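Local coordinates for protein putative glycosyltransferase (GalT1) (Streptococcus parasanguinis FW213, PDB 5HEA) that probably transfers sugar residues from a nucleotide-activated donor, as a glycosyltransferase whose family 2 domain is of the GT-A type, at residues A[187-196]-A[230-241]. Numbering follows the deposited sequence.
Sequences RLREDDATIY and DISSMISNAEER
Asn237 meets the loop before helix 195-201 with both hydrogens of its amide nitrogen: ND2 donates to Arg189 O at 2.9 Å and, straighter, to Asp192 OD2 at 3.0 Å. The second bond leaves in the amide plane but reaches the carboxylate from above its own plane. Two acceptors thus fix the rotation of the amide, while Ala193 CB packs against OD1. The other carboxylate oxygen turns to Arg241, which grips Asp192 end-on: NH2 reaches OD1 on its syn side at 2.9 Å, and NH1 takes the main-chain O, also at 2.9 Å. The Arg241 chain runs extended to CD, which lies over the centre of the Tyr196 ring, 3.9 Å from its centroid, and the bend at chi3 (52°) then turns the guanidinium, nearly perpendicular to the ring, toward Asp192; Gln255 holds NE. A water joins Tyr196 OH, Asn237 O and Glu240 OE1, and Glu240 also pairs with Lys285 of the second subunit.

Toward Leu188 and Asp230 the fit is looser. The extended Arg187, poorly ordered, offers NE to Ser233 OG and NH2 to Ser236 OG, and exposed Leu188 adds a weak bond from N to Asp230 OD2 and a touch of its CB on Asp230 CB. Here Asp230 caps helix 231-247, its OD1 accepting from Ser233 N at 3.2 Å. Arg189 lies alongside Met234, its NH2 3.4 Å from SD, and pairs with Asp229.

This contact joins the loop between strand 171-174 and helix 195-201 to the first of the C-terminal helices. Held by Arg189, Arg241, Asn237 and Arg262 of helix 253-272, the Asp192 carboxylate is fixed in orientation and ties the loop to two helices.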
ATOM      1  N   ARG A 187      18.243  -7.257   2.866  1.00 61.82           N
ATOM      2  CA  ARG A 187      19.399  -6.384   2.961  1.00 63.01           C
ATOM      3  C   ARG A 187      20.385  -6.769   1.867  1.00 54.13           C
ATOM      4  O   ARG A 187      20.604  -7.952   1.612  1.00 59.54           O
ATOM      5  CB  ARG A 187      20.047  -6.574   4.343  1.00 63.38           C
ATOM      6  CG  ARG A 187      20.780  -5.374   4.928  1.00 63.10           C
ATOM      7  CD  ARG A 187      21.819  -5.834   5.959  1.00 68.30           C
ATOM      8  NE  ARG A 187      22.319  -4.759   6.814  1.00 69.91           N
ATOM      9  CZ  ARG A 187      22.294  -4.780   8.148  1.00 75.67           C
ATOM     10  NH1 ARG A 187      21.794  -5.831   8.795  1.00 71.77           N
ATOM     11  NH2 ARG A 187      22.777  -3.750   8.842  1.00 73.10           N
ATOM     12  N   LEU A 188      20.957  -5.771   1.201  1.00 53.07           N
ATOM     13  CA  LEU A 188      22.112  -5.994   0.339  1.00 54.25           C
ATOM     14  C   LEU A 188      23.319  -5.808   1.255  1.00 45.39           C
ATOM     15  O   LEU A 188      23.147  -5.422   2.412  1.00 44.38           O
ATOM     16  CB  LEU A 188      22.141  -4.983  -0.814  1.00 66.45           C
ATOM     17  CG  LEU A 188      22.675  -5.370  -2.205  1.00 66.40           C
ATOM     18  CD1 LEU A 188      23.373  -4.178  -2.883  1.00 66.93           C
ATOM     19  CD2 LEU A 188      23.582  -6.598  -2.178  1.00 58.90           C
ATOM     20  N   ARG A 189      24.526  -6.073   0.750  1.00 46.46           N
ATOM     21  CA  ARG A 189      25.725  -6.164   1.589  1.00 45.71           C
ATOM     22  C   ARG A 189      25.437  -7.166   2.712  1.00 35.18           C
ATOM     23  O   ARG A 189      25.678  -6.907   3.892  1.00 35.75           O
ATOM     24  CB  ARG A 189      26.108  -4.792   2.157  1.00 49.16           C
ATOM     25  CG  ARG A 189      26.392  -3.725   1.114  1.00 54.82           C
ATOM     26  CD  ARG A 189      27.634  -4.067   0.307  1.00 70.89           C
ATOM     27  NE  ARG A 189      28.370  -2.872  -0.102  1.00 79.31           N
ATOM     28  CZ  ARG A 189      29.416  -2.374   0.554  1.00 81.00           C
ATOM     29  NH1 ARG A 189      29.863  -2.967   1.659  1.00 77.96           N
ATOM     30  NH2 ARG A 189      30.017  -1.283   0.101  1.00 80.25           N
ATOM     31  N   GLU A 190      24.860  -8.300   2.336  1.00 30.20           N
ATOM     32  CA  GLU A 190      24.448  -9.279   3.328  1.00 35.83           C
ATOM     33  C   GLU A 190      25.662 -10.095   3.771  1.00 36.62           C
ATOM     34  O   GLU A 190      25.760 -10.468   4.949  1.00 27.60           O
ATOM     35  CB  GLU A 190      23.306 -10.162   2.802  1.00 45.44           C
ATOM     36  CG  GLU A 190      23.638 -11.073   1.600  1.00 50.74           C
ATOM     37  CD  GLU A 190      23.496 -10.404   0.217  1.00 61.17           C
ATOM     38  OE1 GLU A 190      23.296  -9.169   0.118  1.00 48.82           O
ATOM     39  OE2 GLU A 190      23.592 -11.135  -0.798  1.00 71.64           O
ATOM     40  N   ASP A 191      26.582 -10.331   2.826  1.00 32.14           N
ATOM     41  CA  ASP A 191      27.883 -10.985   3.080  1.00 44.94           C
ATOM     42  C   ASP A 191      28.696 -10.172   4.080  1.00 39.81           C
ATOM     43  O   ASP A 191      29.291 -10.726   5.018  1.00 28.44           O
ATOM     44  CB  ASP A 191      28.725 -11.109   1.789  1.00 52.83           C
ATOM     45  CG  ASP A 191      28.229 -12.198   0.840  1.00 59.05           C
ATOM     46  OD1 ASP A 191      27.316 -12.958   1.231  1.00 55.72           O
ATOM     47  OD2 ASP A 191      28.766 -12.300  -0.300  1.00 59.91           O
ATOM     48  N   ASP A 192      28.721  -8.859   3.840  1.00 29.42           N
ATOM     49  CA  ASP A 192      29.398  -7.869   4.683  1.00 23.72           C
ATOM     50  C   ASP A 192      28.931  -7.975   6.151  1.00 23.97           C
ATOM     51  O   ASP A 192      29.727  -7.829   7.075  1.00 26.71           O
ATOM     52  CB  ASP A 192      29.108  -6.476   4.096  1.00 34.61           C
ATOM     53  CG  ASP A 192      29.821  -5.328   4.829  1.00 31.83           C
ATOM     54  OD1 ASP A 192      30.907  -5.511   5.417  1.00 32.70           O
ATOM     55  OD2 ASP A 192      29.284  -4.211   4.775  1.00 34.07           O
ATOM     56  N   ALA A 193      27.641  -8.252   6.348  1.00 17.82           N
ATOM     57  CA  ALA A 193      27.041  -8.330   7.683  1.00 24.87           C
ATOM     58  C   ALA A 193      27.209  -9.685   8.357  1.00 22.91           C
ATOM     59  O   ALA A 193      26.905  -9.825   9.541  1.00 19.11           O
ATOM     60  CB  ALA A 193      25.547  -7.973   7.609  1.00 32.54           C
ATOM     61  N   THR A 194      27.718 -10.679   7.630  1.00 20.02           N
ATOM     62  CA  THR A 194      27.584 -12.062   8.092  1.00 19.62           C
ATOM     63  C   THR A 194      28.886 -12.869   8.203  1.00 21.38           C
ATOM     64  O   THR A 194      29.101 -13.559   9.200  1.00 25.80           O
ATOM     65  CB  THR A 194      26.566 -12.847   7.192  1.00 24.01           C
ATOM     66  OG1 THR A 194      25.336 -12.116   7.112  1.00 23.15           O
ATOM     67  CG2 THR A 194      26.276 -14.234   7.771  1.00 19.06           C
ATOM     68  N   ILE A 195      29.729 -12.805   7.174  1.00 21.43           N
ATOM     69  CA  ILE A 195      30.897 -13.684   7.082  1.00 19.64           C
ATOM     70  C   ILE A 195      31.804 -13.528   8.301  1.00 24.50           C
ATOM     71  O   ILE A 195      32.215 -14.516   8.908  1.00 22.08           O
ATOM     72  CB  ILE A 195      31.667 -13.469   5.752  1.00 24.32           C
ATOM     73  CG1 ILE A 195      30.789 -13.898   4.575  1.00 27.18           C
ATOM     74  CG2 ILE A 195      32.955 -14.282   5.725  1.00 28.84           C
ATOM     75  CD1 ILE A 195      30.280 -15.352   4.698  1.00 27.47           C
ATOM     76  N   TYR A 196      32.073 -12.290   8.694  1.00 22.50           N
ATOM     77  CA  TYR A 196      32.969 -12.057   9.831  1.00 22.26           C
ATOM     78  C   TYR A 196      32.466 -12.685  11.130  1.00 25.25           C
ATOM     79  O   TYR A 196      33.266 -13.074  11.991  1.00 27.43           O
ATOM     80  CB  TYR A 196      33.253 -10.563  10.013  1.00 19.06           C
ATOM     81  CG  TYR A 196      32.158  -9.799  10.717  1.00 20.71           C
ATOM     82  CD1 TYR A 196      31.055  -9.331  10.021  1.00 19.12           C
ATOM     83  CD2 TYR A 196      32.246  -9.519  12.076  1.00 30.47           C
ATOM     84  CE1 TYR A 196      30.050  -8.617  10.665  1.00 22.87           C
ATOM     85  CE2 TYR A 196      31.249  -8.805  12.730  1.00 31.84           C
ATOM     86  CZ  TYR A 196      30.155  -8.358  12.017  1.00 31.63           C
ATOM     87  OH  TYR A 196      29.161  -7.656  12.662  1.00 27.73           O
ATOM     88  N   ASP A 230      23.972  -0.623  -1.540  1.00 65.73           N
ATOM     89  CA  ASP A 230      23.121  -0.311  -0.397  1.00 55.76           C
ATOM     90  C   ASP A 230      23.950   0.549   0.553  1.00 42.76           C
ATOM     91  O   ASP A 230      24.659   0.032   1.418  1.00 32.58           O
ATOM     92  CB  ASP A 230      22.692  -1.614   0.292  1.00 56.47           C
ATOM     93  CG  ASP A 230      21.702  -1.396   1.437  1.00 60.78           C
ATOM     94  OD1 ASP A 230      21.529  -0.253   1.903  1.00 56.77           O
ATOM     95  OD2 ASP A 230      21.099  -2.396   1.890  1.00 62.36           O
ATOM     96  N   ILE A 231      23.864   1.863   0.388  1.00 32.20           N
ATOM     97  CA  ILE A 231      24.710   2.776   1.152  1.00 40.74           C
ATOM     98  C   ILE A 231      24.446   2.654   2.649  1.00 24.69           C
ATOM     99  O   ILE A 231      25.376   2.616   3.451  1.00 28.74           O
ATOM    100  CB  ILE A 231      24.517   4.253   0.726  1.00 48.26           C
ATOM    101  CG1 ILE A 231      24.627   4.406  -0.790  1.00 52.99           C
ATOM    102  CG2 ILE A 231      25.544   5.127   1.406  1.00 47.97           C
ATOM    103  CD1 ILE A 231      23.313   4.223  -1.532  1.00 59.23           C
ATOM    104  N   SER A 232      23.171   2.588   3.016  1.00 22.49           N
ATOM    105  CA  SER A 232      22.798   2.517   4.419  1.00 29.32           C
ATOM    106  C   SER A 232      23.395   1.309   5.138  1.00 25.50           C
ATOM    107  O   SER A 232      23.933   1.447   6.235  1.00 23.19           O
ATOM    108  CB  SER A 232      21.285   2.491   4.572  1.00 25.52           C
ATOM    109  OG  SER A 232      20.968   2.628   5.931  1.00 35.14           O
ATOM    110  N   SER A 233      23.275   0.128   4.530  1.00 22.78           N
ATOM    111  CA  SER A 233      23.886  -1.088   5.076  1.00 27.48           C
ATOM    112  C   SER A 233      25.408  -1.025   5.187  1.00 24.28           C
ATOM    113  O   SER A 233      25.994  -1.509   6.163  1.00 24.55           O
ATOM    114  CB  SER A 233      23.509  -2.286   4.216  1.00 28.53           C
ATOM    115  OG  SER A 233      22.182  -2.658   4.505  1.00 33.43           O
ATOM    116  N   MET A 234      26.044  -0.447   4.175  1.00 23.39           N
ATOM    117  CA  MET A 234      27.494  -0.266   4.180  1.00 25.61           C
ATOM    118  C   MET A 234      27.948   0.396   5.499  1.00 23.06           C
ATOM    119  O   MET A 234      28.942  -0.007   6.112  1.00 20.88           O
ATOM    120  CB  MET A 234      27.912   0.583   2.975  1.00 24.39           C
ATOM    121  CG  MET A 234      29.419   0.750   2.807  1.00 34.36           C
ATOM    122  SD  MET A 234      29.877   1.822   1.420  1.00 41.83           S
ATOM    123  CE  MET A 234      29.093   3.382   1.874  1.00 37.08           C
ATOM    124  N   ILE A 235      27.191   1.394   5.937  1.00 19.20           N
ATOM    125  CA  ILE A 235      27.530   2.142   7.141  1.00 18.62           C
ATOM    126  C   ILE A 235      27.140   1.362   8.385  1.00 22.46           C
ATOM    127  O   ILE A 235      27.960   1.172   9.275  1.00 22.24           O
ATOM    128  CB  ILE A 235      26.860   3.540   7.130  1.00 21.83           C
ATOM    129  CG1 ILE A 235      27.350   4.330   5.917  1.00 24.01           C
ATOM    130  CG2 ILE A 235      27.166   4.303   8.407  1.00 20.22           C
ATOM    131  CD1 ILE A 235      28.871   4.385   5.845  1.00 28.30           C
ATOM    132  N   SER A 236      25.889   0.902   8.457  1.00 23.20           N
ATOM    133  CA  SER A 236      25.439   0.198   9.664  1.00 23.94           C
ATOM    134  C   SER A 236      26.181  -1.138   9.892  1.00 24.17           C
ATOM    135  O   SER A 236      26.453  -1.506  11.040  1.00 19.38           O
ATOM    136  CB  SER A 236      23.916   0.006   9.664  1.00 23.40           C
ATOM    137  OG  SER A 236      23.533  -0.822   8.600  1.00 29.09           O
ATOM    138  N   ASN A 237      26.530  -1.845   8.811  1.00 22.35           N
ATOM    139  CA  ASN A 237      27.371  -3.046   8.933  1.00 20.58           C
ATOM    140  C   ASN A 237      28.710  -2.751   9.601  1.00 22.21           C
ATOM    141  O   ASN A 237      29.150  -3.506  10.455  1.00 18.84           O
ATOM    142  CB  ASN A 237      27.648  -3.715   7.574  1.00 18.39           C
ATOM    143  CG  ASN A 237      26.418  -4.399   6.990  1.00 24.85           C
ATOM    144  OD1 ASN A 237      25.397  -4.531   7.656  1.00 24.53           O
ATOM    145  ND2 ASN A 237      26.524  -4.850   5.744  1.00 19.38           N
ATOM    146  N   ALA A 238      29.377  -1.679   9.172  1.00 21.03           N
ATOM    147  CA  ALA A 238      30.677  -1.314   9.742  1.00 22.44           C
ATOM    148  C   ALA A 238      30.559  -0.900  11.226  1.00 20.81           C
ATOM    149  O   ALA A 238      31.425  -1.220  12.046  1.00 20.14           O
ATOM    150  CB  ALA A 238      31.337  -0.198   8.911  1.00 19.87           C
ATOM    151  N   GLU A 239      29.484  -0.194  11.566  1.00 19.10           N
ATOM    152  CA  GLU A 239      29.238   0.217  12.959  1.00 19.59           C
ATOM    153  C   GLU A 239      28.948  -0.974  13.866  1.00 21.89           C
ATOM    154  O   GLU A 239      29.507  -1.100  14.945  1.00 19.95           O
ATOM    155  CB  GLU A 239      28.097   1.240  13.016  1.00 20.12           C
ATOM    156  CG  GLU A 239      28.538   2.596  12.461  1.00 22.94           C
ATOM    157  CD  GLU A 239      27.386   3.526  12.115  1.00 26.58           C
ATOM    158  OE1 GLU A 239      26.217   3.086  12.175  1.00 27.24           O
ATOM    159  OE2 GLU A 239      27.662   4.706  11.783  1.00 23.66           O
ATOM    160  N   GLU A 240      28.074  -1.858  13.412  1.00 21.89           N
ATOM    161  CA  GLU A 240      27.801  -3.109  14.120  1.00 21.70           C
ATOM    162  C   GLU A 240      29.088  -3.931  14.344  1.00 23.57           C
ATOM    163  O   GLU A 240      29.347  -4.442  15.442  1.00 23.71           O
ATOM    164  CB  GLU A 240      26.777  -3.891  13.290  1.00 23.03           C
ATOM    165  CG  GLU A 240      26.334  -5.251  13.812  1.00 27.78           C
ATOM    166  CD  GLU A 240      25.298  -5.873  12.874  1.00 39.59           C
ATOM    167  OE1 GLU A 240      25.543  -5.950  11.635  1.00 33.88           O
ATOM    168  OE2 GLU A 240      24.218  -6.248  13.367  1.00 42.53           O
ATOM    169  N   ARG A 241      29.909  -4.044  13.305  1.00 20.57           N
ATOM    170  CA  ARG A 241      31.136  -4.840  13.396  1.00 20.85           C
ATOM    171  C   ARG A 241      32.166  -4.234  14.367  1.00 26.17           C
ATOM    172  O   ARG A 241      32.795  -4.955  15.161  1.00 20.40           O
ATOM    173  CB  ARG A 241      31.748  -5.050  12.004  1.00 24.23           C
ATOM    174  CG  ARG A 241      33.164  -5.640  12.014  1.00 23.03           C
ATOM    175  CD  ARG A 241      33.583  -6.134  10.619  1.00 26.79           C
ATOM    176  NE  ARG A 241      33.428  -5.141   9.554  1.00 25.70           N
ATOM    177  CZ  ARG A 241      32.545  -5.246   8.559  1.00 34.57           C
ATOM    178  NH1 ARG A 241      31.741  -6.299   8.500  1.00 26.86           N
ATOM    179  NH2 ARG A 241      32.469  -4.310   7.609  1.00 25.95           N
TER
HETATM  180  O   HOH W   1      27.989  -6.159  10.695  1.00 32.07           O